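PDB 6DLH: alpha-1,4-endofucoidanase from Mariniflexile fucanivorans, which hydrolyses internal alpha-1,4 linkages of fucoidan as a retaining, endo-acting enzyme of glycoside hydrolase family 107. Local coordinates for residues A[75-80]-A[411-416]; A[226-231]-A[249-254]; A[431-436]-A[492-497]; A[542-547]-A[663-668]. All coordinates share one frame; numbering follows the deposited sequence.

Contact 1: A[75-80]-A[411-416]. With CA (calcium ion), chain H.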
# COMPACT_ATOMS: atom_id res chain seq x y z
N ILE A 75 -6.69 19.10 4.68
CA ILE A 75 -7.45 19.04 3.44
C ILE A 75 -8.86 18.52 3.71
O ILE A 75 -9.06 17.33 3.92
CB ILE A 75 -6.72 18.20 2.37
CG1 ILE A 75 -5.27 18.65 2.19
CG2 ILE A 75 -7.50 18.27 1.06
CD1 ILE A 75 -4.45 17.80 1.23
N ARG A 76 -9.84 19.42 3.68
CA ARG A 76 -11.15 19.10 4.23
C ARG A 76 -12.15 18.68 3.15
O ARG A 76 -13.18 18.10 3.50
CB ARG A 76 -11.67 20.27 5.08
CG ARG A 76 -10.73 20.65 6.21
CD ARG A 76 -10.93 19.73 7.39
NE ARG A 76 -10.18 18.49 7.38
CZ ARG A 76 -10.56 17.35 7.97
NH1 ARG A 76 -11.81 17.18 8.37
NH2 ARG A 76 -9.69 16.38 8.13
N THR A 77 -11.85 18.97 1.86
CA THR A 77 -12.82 18.76 0.79
C THR A 77 -12.52 17.51 -0.02
O THR A 77 -13.34 17.12 -0.86
CB THR A 77 -12.99 19.97 -0.14
OG1 THR A 77 -11.74 20.28 -0.77
CG2 THR A 77 -13.54 21.19 0.57
N VAL A 78 -11.37 16.88 0.23
CA VAL A 78 -11.03 15.64 -0.45
C VAL A 78 -12.01 14.54 -0.03
O VAL A 78 -12.49 14.53 1.10
CB VAL A 78 -9.56 15.25 -0.19
CG1 VAL A 78 -9.26 15.09 1.30
CG2 VAL A 78 -9.17 14.00 -0.97
N ASP A 79 -12.30 13.62 -0.95
CA ASP A 79 -13.41 12.69 -0.80
C ASP A 79 -12.91 11.25 -0.70
O ASP A 79 -13.49 10.44 0.02
CB ASP A 79 -14.44 12.90 -1.92
CG ASP A 79 -15.06 14.28 -1.89
OD1 ASP A 79 -15.76 14.60 -0.90
OD2 ASP A 79 -14.83 15.05 -2.85
N TYR A 80 -11.82 10.93 -1.41
CA TYR A 80 -11.40 9.54 -1.50
C TYR A 80 -9.93 9.44 -1.89
O TYR A 80 -9.33 10.41 -2.37
CB TYR A 80 -12.33 8.76 -2.44
CG TYR A 80 -12.21 9.09 -3.91
CD1 TYR A 80 -12.86 10.20 -4.45
CD2 TYR A 80 -11.46 8.29 -4.76
CE1 TYR A 80 -12.75 10.50 -5.81
CE2 TYR A 80 -11.35 8.58 -6.11
CZ TYR A 80 -11.99 9.69 -6.63
OH TYR A 80 -11.86 9.97 -7.96
N TYR A 411 -10.17 26.98 -2.26
CA TYR A 411 -11.16 27.30 -3.28
C TYR A 411 -12.45 26.50 -3.08
O TYR A 411 -13.53 27.08 -3.07
CB TYR A 411 -10.58 27.10 -4.68
CG TYR A 411 -11.55 27.48 -5.77
CD1 TYR A 411 -12.51 26.59 -6.21
CD2 TYR A 411 -11.53 28.76 -6.33
CE1 TYR A 411 -13.44 26.94 -7.18
CE2 TYR A 411 -12.44 29.12 -7.31
CZ TYR A 411 -13.40 28.21 -7.73
OH TYR A 411 -14.29 28.52 -8.71
N LEU A 412 -12.35 25.17 -2.96
CA LEU A 412 -13.56 24.34 -2.92
C LEU A 412 -14.37 24.63 -1.65
O LEU A 412 -15.60 24.59 -1.69
CB LEU A 412 -13.20 22.85 -3.03
CG LEU A 412 -12.55 22.39 -4.35
CD1 LEU A 412 -12.15 20.92 -4.28
CD2 LEU A 412 -13.47 22.62 -5.54
N LYS A 413 -13.68 24.92 -0.53
CA LYS A 413 -14.35 25.25 0.72
C LYS A 413 -15.28 26.45 0.54
O LYS A 413 -16.39 26.45 1.06
CB LYS A 413 -13.34 25.50 1.84
CG LYS A 413 -12.72 24.26 2.47
CD LYS A 413 -11.67 24.59 3.51
CE LYS A 413 -12.26 24.91 4.87
NZ LYS A 413 -11.32 25.67 5.72
N GLU A 414 -14.82 27.44 -0.23
CA GLU A 414 -15.59 28.66 -0.44
C GLU A 414 -16.62 28.50 -1.56
O GLU A 414 -17.73 29.03 -1.43
CB GLU A 414 -14.66 29.85 -0.68
CG GLU A 414 -15.40 31.17 -0.74
CD GLU A 414 -14.51 32.39 -0.84
OE1 GLU A 414 -13.28 32.24 -0.65
OE2 GLU A 414 -15.03 33.50 -1.09
N PHE A 415 -16.28 27.77 -2.63
CA PHE A 415 -17.03 27.92 -3.88
C PHE A 415 -17.78 26.66 -4.33
O PHE A 415 -18.62 26.76 -5.22
CB PHE A 415 -16.14 28.51 -4.99
CG PHE A 415 -15.66 29.92 -4.73
CD1 PHE A 415 -16.54 30.98 -4.70
CD2 PHE A 415 -14.31 30.18 -4.51
CE1 PHE A 415 -16.10 32.28 -4.46
CE2 PHE A 415 -13.86 31.47 -4.28
CZ PHE A 415 -14.75 32.52 -4.26
N GLN A 416 -17.52 25.48 -3.75
CA GLN A 416 -18.15 24.28 -4.30
C GLN A 416 -19.64 24.22 -3.97
O GLN A 416 -20.43 23.84 -4.84
CB GLN A 416 -17.42 22.99 -3.94
CG GLN A 416 -18.10 21.76 -4.55
CD GLN A 416 -17.26 20.50 -4.57
OE1 GLN A 416 -16.26 20.38 -3.85
NE2 GLN A 416 -17.66 19.55 -5.40
CA CA H . -15.63 16.88 -1.54
O HOH W 1 -15.06 17.99 -3.63
O HOH W 2 -16.15 19.42 -1.34
O HOH W 3 -16.38 16.96 0.70
O HOH W 4 -17.68 16.59 -2.53

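Contact 2: A[226-231]-A[249-254]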
# COMPACT_ATOMS: atom_id res chain seq x y z
N ASP A 226 -7.29 -1.52 -14.79
CA ASP A 226 -6.39 -1.02 -15.81
C ASP A 226 -6.12 -2.12 -16.83
O ASP A 226 -6.34 -3.29 -16.55
CB ASP A 226 -5.09 -0.56 -15.15
CG ASP A 226 -4.27 0.43 -15.96
OD1 ASP A 226 -4.75 0.86 -17.03
OD2 ASP A 226 -3.15 0.77 -15.51
N SER A 227 -5.64 -1.72 -18.02
CA SER A 227 -5.18 -2.63 -19.06
C SER A 227 -6.28 -3.60 -19.48
O SER A 227 -5.98 -4.70 -19.94
CB SER A 227 -3.95 -3.37 -18.60
OG SER A 227 -2.86 -2.48 -18.42
N ALA A 228 -7.54 -3.16 -19.33
CA ALA A 228 -8.72 -3.99 -19.52
C ALA A 228 -8.91 -4.36 -20.99
O ALA A 228 -9.19 -5.51 -21.30
CB ALA A 228 -9.93 -3.30 -18.94
N ASP A 229 -8.76 -3.40 -21.91
CA ASP A 229 -8.92 -3.71 -23.32
C ASP A 229 -7.74 -4.53 -23.83
O ASP A 229 -7.90 -5.33 -24.75
CB ASP A 229 -9.24 -2.49 -24.18
CG ASP A 229 -8.16 -1.42 -24.18
OD1 ASP A 229 -7.18 -1.56 -23.42
OD2 ASP A 229 -8.31 -0.44 -24.94
N ASN A 230 -6.55 -4.33 -23.23
CA ASN A 230 -5.36 -5.06 -23.62
C ASN A 230 -5.59 -6.57 -23.51
O ASN A 230 -5.18 -7.33 -24.38
CB ASN A 230 -4.12 -4.68 -22.80
CG ASN A 230 -3.74 -3.21 -22.89
OD1 ASN A 230 -4.45 -2.34 -22.38
ND2 ASN A 230 -2.60 -2.93 -23.50
N VAL A 231 -6.23 -7.00 -22.41
CA VAL A 231 -6.30 -8.42 -22.09
C VAL A 231 -7.71 -8.98 -22.35
O VAL A 231 -7.84 -10.09 -22.85
CB VAL A 231 -5.79 -8.75 -20.67
CG1 VAL A 231 -6.60 -8.06 -19.58
CG2 VAL A 231 -5.74 -10.25 -20.43
N ARG A 249 -18.22 -10.90 -21.17
CA ARG A 249 -18.43 -11.89 -20.11
C ARG A 249 -17.38 -11.70 -19.02
O ARG A 249 -17.70 -11.79 -17.84
CB ARG A 249 -18.43 -13.32 -20.66
CG ARG A 249 -19.72 -13.73 -21.36
CD ARG A 249 -20.92 -13.79 -20.42
NE ARG A 249 -22.14 -14.19 -21.10
CZ ARG A 249 -23.36 -14.12 -20.57
NH1 ARG A 249 -24.42 -14.51 -21.28
NH2 ARG A 249 -23.53 -13.66 -19.34
N ILE A 250 -16.13 -11.44 -19.44
CA ILE A 250 -15.05 -11.14 -18.53
C ILE A 250 -15.37 -9.85 -17.76
O ILE A 250 -15.18 -9.80 -16.55
CB ILE A 250 -13.69 -11.06 -19.27
CG1 ILE A 250 -13.50 -12.27 -20.19
CG2 ILE A 250 -12.56 -10.91 -18.27
CD1 ILE A 250 -12.20 -12.26 -20.97
N TYR A 251 -15.87 -8.84 -18.48
CA TYR A 251 -16.28 -7.59 -17.85
C TYR A 251 -17.29 -7.89 -16.74
O TYR A 251 -17.22 -7.29 -15.66
CB TYR A 251 -16.78 -6.58 -18.89
CG TYR A 251 -15.70 -6.05 -19.79
CD1 TYR A 251 -14.88 -4.99 -19.40
CD2 TYR A 251 -15.47 -6.61 -21.03
CE1 TYR A 251 -13.87 -4.52 -20.22
CE2 TYR A 251 -14.46 -6.15 -21.87
CZ TYR A 251 -13.67 -5.09 -21.46
OH TYR A 251 -12.67 -4.65 -22.29
N GLN A 252 -18.19 -8.83 -17.02
CA GLN A 252 -19.24 -9.25 -16.10
C GLN A 252 -18.63 -9.97 -14.91
O GLN A 252 -19.01 -9.71 -13.76
CB GLN A 252 -20.23 -10.17 -16.81
CG GLN A 252 -21.49 -10.44 -15.99
CD GLN A 252 -22.51 -11.26 -16.73
OE1 GLN A 252 -22.17 -12.10 -17.57
NE2 GLN A 252 -23.78 -11.03 -16.42
N ALA A 253 -17.69 -10.89 -15.18
CA ALA A 253 -17.10 -11.71 -14.14
C ALA A 253 -16.49 -10.80 -13.07
O ALA A 253 -16.72 -11.01 -11.88
CB ALA A 253 -16.07 -12.64 -14.74
N PHE A 254 -15.76 -9.77 -13.52
CA PHE A 254 -15.04 -8.86 -12.65
C PHE A 254 -16.03 -8.01 -11.86
O PHE A 254 -15.91 -7.91 -10.64
CB PHE A 254 -14.03 -8.06 -13.47
CG PHE A 254 -12.73 -8.76 -13.73
CD1 PHE A 254 -12.70 -10.00 -14.36
CD2 PHE A 254 -11.52 -8.18 -13.37
CE1 PHE A 254 -11.49 -10.64 -14.61
CE2 PHE A 254 -10.32 -8.82 -13.61
CZ PHE A 254 -10.30 -10.06 -14.23

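Contact 3: A[431-436]-A[492-497]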
# COMPACT_ATOMS: atom_id res chain seq x y z
N PRO A 431 -16.01 8.31 17.82
CA PRO A 431 -15.45 7.22 18.62
C PRO A 431 -16.51 6.20 19.04
O PRO A 431 -17.70 6.52 19.11
CB PRO A 431 -14.92 7.94 19.87
CG PRO A 431 -14.58 9.33 19.38
CD PRO A 431 -15.63 9.64 18.33
N ALA A 432 -16.06 4.97 19.31
CA ALA A 432 -16.92 3.87 19.74
C ALA A 432 -17.54 4.15 21.11
O ALA A 432 -17.01 4.93 21.91
CB ALA A 432 -16.13 2.58 19.75
N ILE A 433 -18.69 3.51 21.38
CA ILE A 433 -19.30 3.53 22.70
C ILE A 433 -18.61 2.47 23.56
O ILE A 433 -18.54 1.30 23.16
CB ILE A 433 -20.82 3.30 22.65
CG1 ILE A 433 -21.54 4.41 21.88
CG2 ILE A 433 -21.39 3.14 24.05
CD1 ILE A 433 -22.93 4.03 21.42
N TYR A 434 -18.10 2.89 24.71
CA TYR A 434 -17.51 2.01 25.71
C TYR A 434 -18.40 1.99 26.94
O TYR A 434 -18.39 2.94 27.73
CB TYR A 434 -16.09 2.47 26.06
CG TYR A 434 -15.04 2.15 25.04
CD1 TYR A 434 -14.93 2.88 23.86
CD2 TYR A 434 -14.14 1.11 25.24
CE1 TYR A 434 -13.96 2.58 22.91
CE2 TYR A 434 -13.16 0.81 24.31
CZ TYR A 434 -13.07 1.55 23.14
OH TYR A 434 -12.11 1.25 22.22
N PRO A 435 -19.23 0.93 27.14
CA PRO A 435 -20.13 0.86 28.29
C PRO A 435 -19.42 1.09 29.62
O PRO A 435 -18.44 0.41 29.95
CB PRO A 435 -20.70 -0.57 28.19
CG PRO A 435 -20.65 -0.86 26.70
CD PRO A 435 -19.35 -0.23 26.25
N GLY A 436 -19.90 2.10 30.36
CA GLY A 436 -19.36 2.44 31.67
C GLY A 436 -18.27 3.51 31.60
O GLY A 436 -17.90 4.07 32.63
N SER A 492 -26.79 -0.66 22.75
CA SER A 492 -27.46 -0.28 21.52
C SER A 492 -26.58 0.65 20.68
O SER A 492 -25.78 1.42 21.21
CB SER A 492 -28.81 0.33 21.79
OG SER A 492 -28.68 1.63 22.33
N ASN A 493 -26.75 0.55 19.36
CA ASN A 493 -26.12 1.46 18.41
C ASN A 493 -27.03 2.68 18.21
O ASN A 493 -28.16 2.71 18.68
CB ASN A 493 -25.71 0.73 17.13
CG ASN A 493 -24.67 -0.34 17.39
OD1 ASN A 493 -24.06 -0.38 18.46
ND2 ASN A 493 -24.45 -1.21 16.42
N TYR A 494 -26.50 3.72 17.54
CA TYR A 494 -27.29 4.91 17.28
C TYR A 494 -27.05 5.41 15.86
O TYR A 494 -25.97 5.24 15.30
CB TYR A 494 -27.01 6.00 18.32
CG TYR A 494 -27.50 5.71 19.72
CD1 TYR A 494 -26.74 4.95 20.60
CD2 TYR A 494 -28.71 6.22 20.19
CE1 TYR A 494 -27.17 4.68 21.88
CE2 TYR A 494 -29.15 5.96 21.47
CZ TYR A 494 -28.38 5.19 22.33
OH TYR A 494 -28.78 4.91 23.60
N THR A 495 -28.10 6.02 15.29
CA THR A 495 -28.03 6.71 14.01
C THR A 495 -28.87 7.98 14.12
O THR A 495 -30.07 7.92 14.37
CB THR A 495 -28.53 5.82 12.87
OG1 THR A 495 -27.78 4.61 12.87
CG2 THR A 495 -28.43 6.49 11.52
N PHE A 496 -28.21 9.13 13.93
CA PHE A 496 -28.91 10.40 14.01
C PHE A 496 -28.21 11.45 13.14
O PHE A 496 -27.11 11.22 12.62
CB PHE A 496 -29.06 10.85 15.47
CG PHE A 496 -27.75 10.89 16.23
CD1 PHE A 496 -27.16 9.73 16.69
CD2 PHE A 496 -27.11 12.10 16.45
CE1 PHE A 496 -25.96 9.77 17.39
CE2 PHE A 496 -25.91 12.14 17.16
CZ PHE A 496 -25.34 10.98 17.62
N GLU A 497 -28.86 12.61 13.02
CA GLU A 497 -28.39 13.70 12.20
C GLU A 497 -27.73 14.74 13.11
O GLU A 497 -28.28 15.07 14.15
CB GLU A 497 -29.58 14.36 11.49
CG GLU A 497 -30.38 13.41 10.62
CD GLU A 497 -29.72 13.04 9.30
OE1 GLU A 497 -29.27 11.89 9.17
OE2 GLU A 497 -29.66 13.91 8.41

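Contact 4: A[542-547]-A[663-668]. With CA (calcium ion), chain F.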
# COMPACT_ATOMS: atom_id res chain seq x y z
N ALA A 542 15.55 -14.53 14.27
CA ALA A 542 16.41 -13.63 13.52
C ALA A 542 17.58 -14.43 12.94
O ALA A 542 17.77 -15.59 13.30
CB ALA A 542 16.91 -12.53 14.42
N THR A 543 18.32 -13.80 12.03
CA THR A 543 19.56 -14.34 11.50
C THR A 543 20.63 -13.25 11.61
O THR A 543 20.37 -12.09 11.29
CB THR A 543 19.39 -14.79 10.04
OG1 THR A 543 18.29 -15.70 9.98
CG2 THR A 543 20.63 -15.43 9.46
N ALA A 544 21.82 -13.64 12.08
CA ALA A 544 22.94 -12.71 12.20
C ALA A 544 23.24 -12.12 10.82
O ALA A 544 23.18 -12.83 9.82
CB ALA A 544 24.14 -13.43 12.75
N LEU A 545 23.56 -10.82 10.79
CA LEU A 545 23.95 -10.12 9.58
C LEU A 545 22.79 -10.14 8.57
O LEU A 545 23.00 -10.32 7.37
CB LEU A 545 25.22 -10.76 9.00
CG LEU A 545 26.41 -10.91 9.95
CD1 LEU A 545 27.62 -11.47 9.23
CD2 LEU A 545 26.76 -9.58 10.62
N LYS A 546 21.57 -9.98 9.09
CA LYS A 546 20.37 -9.88 8.28
C LYS A 546 19.36 -9.02 9.03
O LYS A 546 19.16 -9.20 10.22
CB LYS A 546 19.80 -11.27 7.97
CG LYS A 546 18.64 -11.29 6.98
CD LYS A 546 18.12 -12.68 6.68
CE LYS A 546 16.99 -12.68 5.66
NZ LYS A 546 15.79 -11.98 6.17
N ASP A 547 18.74 -8.08 8.31
CA ASP A 547 17.78 -7.16 8.90
C ASP A 547 16.57 -7.94 9.40
O ASP A 547 15.99 -8.74 8.67
CB ASP A 547 17.42 -6.04 7.93
CG ASP A 547 18.57 -5.09 7.68
OD1 ASP A 547 18.89 -4.31 8.60
OD2 ASP A 547 19.16 -5.15 6.58
N ASP A 663 31.79 -13.87 2.70
CA ASP A 663 33.09 -14.41 2.32
C ASP A 663 33.81 -14.99 3.54
O ASP A 663 34.62 -15.91 3.39
CB ASP A 663 33.92 -13.36 1.58
CG ASP A 663 33.23 -12.81 0.34
OD1 ASP A 663 33.03 -13.59 -0.61
OD2 ASP A 663 32.89 -11.61 0.35
N TYR A 664 33.50 -14.47 4.73
CA TYR A 664 34.22 -14.81 5.95
C TYR A 664 33.33 -14.53 7.16
O TYR A 664 32.56 -13.56 7.16
CB TYR A 664 35.55 -14.05 6.03
CG TYR A 664 35.43 -12.55 6.14
CD1 TYR A 664 35.23 -11.94 7.37
CD2 TYR A 664 35.52 -11.73 5.02
CE1 TYR A 664 35.11 -10.56 7.48
CE2 TYR A 664 35.40 -10.35 5.11
CZ TYR A 664 35.19 -9.76 6.35
OH TYR A 664 35.06 -8.41 6.48
N TYR A 665 33.47 -15.36 8.20
CA TYR A 665 32.58 -15.32 9.34
C TYR A 665 33.33 -15.66 10.62
O TYR A 665 34.19 -16.54 10.63
CB TYR A 665 31.44 -16.33 9.12
CG TYR A 665 30.25 -16.17 10.02
CD1 TYR A 665 29.54 -14.97 10.08
CD2 TYR A 665 29.80 -17.22 10.80
CE1 TYR A 665 28.44 -14.82 10.90
CE2 TYR A 665 28.68 -17.10 11.62
CZ TYR A 665 28.00 -15.89 11.67
OH TYR A 665 26.91 -15.76 12.47
N ASP A 666 32.97 -14.97 11.71
CA ASP A 666 33.50 -15.25 13.03
C ASP A 666 32.35 -15.53 14.00
O ASP A 666 31.56 -14.63 14.29
CB ASP A 666 34.38 -14.11 13.54
CG ASP A 666 34.88 -14.33 14.96
OD1 ASP A 666 35.69 -15.27 15.15
OD2 ASP A 666 34.44 -13.59 15.86
N PHE A 667 32.32 -16.75 14.54
CA PHE A 667 31.19 -17.24 15.32
C PHE A 667 31.03 -16.51 16.66
O PHE A 667 30.07 -16.78 17.38
CB PHE A 667 31.27 -18.76 15.48
CG PHE A 667 30.90 -19.52 14.24
CD1 PHE A 667 29.58 -19.87 13.98
CD2 PHE A 667 31.87 -19.87 13.30
CE1 PHE A 667 29.24 -20.57 12.83
CE2 PHE A 667 31.52 -20.56 12.15
CZ PHE A 667 30.21 -20.91 11.92
N GLU A 668 31.94 -15.58 16.98
CA GLU A 668 31.84 -14.85 18.24
C GLU A 668 31.63 -13.36 17.95
O GLU A 668 31.41 -12.57 18.87
CB GLU A 668 33.04 -15.09 19.15
CG GLU A 668 33.25 -16.55 19.54
CD GLU A 668 33.88 -17.41 18.46
OE1 GLU A 668 34.55 -16.84 17.58
OE2 GLU A 668 33.70 -18.64 18.49
CA CA F . 36.86 -15.38 17.38

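Contact 1: A[75-80]-A[411-416]
Thr77 meets Leu412 and Lys413 where the 75-80 loop passes helix 399-415. Just before it, Arg76 gives its backbone N to OD2 of Asp409, one helical turn before Lys413. Thr77 follows and divides its branches. CG2 lies 3.7 Å from CG of Lys413, touching the aliphatic part of a chain whose ammonium end makes a cation-pi contact with Trp450. With chi1 at 60°, OG1 sits between the backbone N and the carbonyl carbon; it bonds to OD1 of Asp409 and also packs 3.6 Å from CD1 of Leu412. A beta-branched hydroxyl residue thus suits a surface that is part polar, part apolar. With an alanine here, Asp409 would probably lose its hydroxyl partner and a gap would open beside Lys413 CG. The carbonyl O of Thr77 points to the calcium, 2.4 Å away. Asp79 completes the protein's share with both carboxylate oxygens, OD1 and OD2 each 2.4 Å from the ion. Four waters fill the remaining positions, and two of them donate to OE1 of Gln416, each at 2.7 Å, making that glutamine a second-shell residue. The whole is a seven-coordinate calcium site in the loop leading into strand 80-84 of the catalytic domain's parallel sheet.

Contact 2: A[226-231]-A[249-254]
Tyr251 reaches from helix 249-259 to Ala228 and Asp229 at the start of helix 228-233. Its CB leaves the helix without facing the other segment directly; chi1 of -69° then sets CG beside the backbone N and carries the ring toward helix 228-233. On the outer half of the ring, CE1 comes to 4.3 Å from CB of Ala228, which approaches the ring obliquely. The small methyl lets the backbone of the short helix come close to the ring. At the tip, OH lies 3.7 Å from the carbonyl O of Ala228 and 4.0 Å from CA of Asp229. These are packing distances, since the hydroxyl makes its hydrogen bond with OD1 of Asn271. A tyrosine therefore suits the place twice over: its flat ring packs between the helices, and its polar tip has a partner deep in a buried contact. Phe269 meets the same ring edge-to-face, while Asp229 turns its carboxylate to Ser272. The two helices connect strand 222-226 to its parallel neighbour 266-269, and with Phe269 on the latter strand packing against both Tyr251 and Ala228, this is the helical layer of a beta-alpha-beta crossover.

Contact 3: A[431-436]-A[492-497]
CD1 of Ile433 is the atom through which the 431-436 loop touches the 492-497 segment. It rests against two groups at once. One is the carbonyl O of Ser492, 3.9 Å from the methyl; the other is the ring of Tyr494, whose CD1 is 4.0 Å from Ile433 CD1. The methyl stands at the rim of the ring, near its plane, so it meets the ring's C-H edge and not its pi face. The two side chains cross at about a right angle. The two groups it touches are themselves in contact, with Ser492 O and Tyr494 CD1 3.7 Å apart.

Torsions deliver both groups to this point. The isoleucine bond CB-CG1 lies beside the backbone N (chi1 -63°), and chi2 near 162° then extends CD1 away from its own chain, while CG2 stays behind. Tyr494 has the same kind of first torsion, and from a CB that does not face the loop directly its ring reaches the methyl at CD1.

Outside this shell, Glu490 bonds to the hydroxyls of Tyr494 and Ser492 through its OE1 and OE2 respectively, helping to hold the ring in place. Ile433 is held through backbone bonds to Glu514 and Ile516 and packs on Leu513 and Pro486, so the loop runs beside the residues that follow strand 505-513 in this Ig-like domain.

The chemistry is mainly that of apolar packing: a branched aliphatic side chain, able to fill space but to bond nothing, suits a site where the two segments together bury only 77 Å², and the positional precision probably comes from the polar bonds around it.

Contact 4: A[542-547]-A[663-668]
Leu545 and Ala544 touch Tyr665 at the junction of two consecutive Ig-like domains, where a type II beta turn from Thr543 to Lys546 of the first meets a calcium-binding loop of the second. The van der Waals contacts come first. CD1 of Leu545 lies 3.8 Å from CE1 of Tyr665, at the edge of the ring and near its plane, and CB of Ala544 lies 3.6 Å from the tyrosine OH. Both side chains occupy the corner of the turn, which pushes them out toward the neighbouring domain. On its far edge the same ring turns CD2 over the centre of the Phe667 ring, at a height of 3.8 Å.

Hydrogen bonding involves the tip of Tyr665. Its OH pairs with ND1 of His624 and the backbone N of Val625, just after strand 613-623, so tyrosine suits the place by both packing and bonding.

Metal binding falls to the next residues. The extended backbone sends Asp666 to the other side of the chain from Tyr665, and with CG anti to the backbone N (chi1 176°) its carboxylate is directed to the ion. Gly634, Asp670 and Asp715 complete the site. Asp666 binds through one oxygen, OD1 at 2.5 Å from the calcium, and Glu668 OE1 follows at 2.7 Å.

Contacts 1 and 2 belong to the catalytic domain and its parallel sheet: contact 1 leads into strand 80-84, and contact 2 fills the connection from strand 222-226 to 266-269. Their centres are 33 Å apart, and the residues of contact 2 all fall between the two segments of contact 1, which joins parts 331 residues distant. Contacts 3 and 4 follow along the chain in the Ig-like modules, contact 3 within one and contact 4 between the next two. Centre to centre, contact 3 is about 28 Å from contact 1, whereas contact 4 lies about 53 Å from contact 3 and 54 Å from contact 1. The modules thus lead the chain from the neighbourhood of contact 1 to the opposite side of its centre.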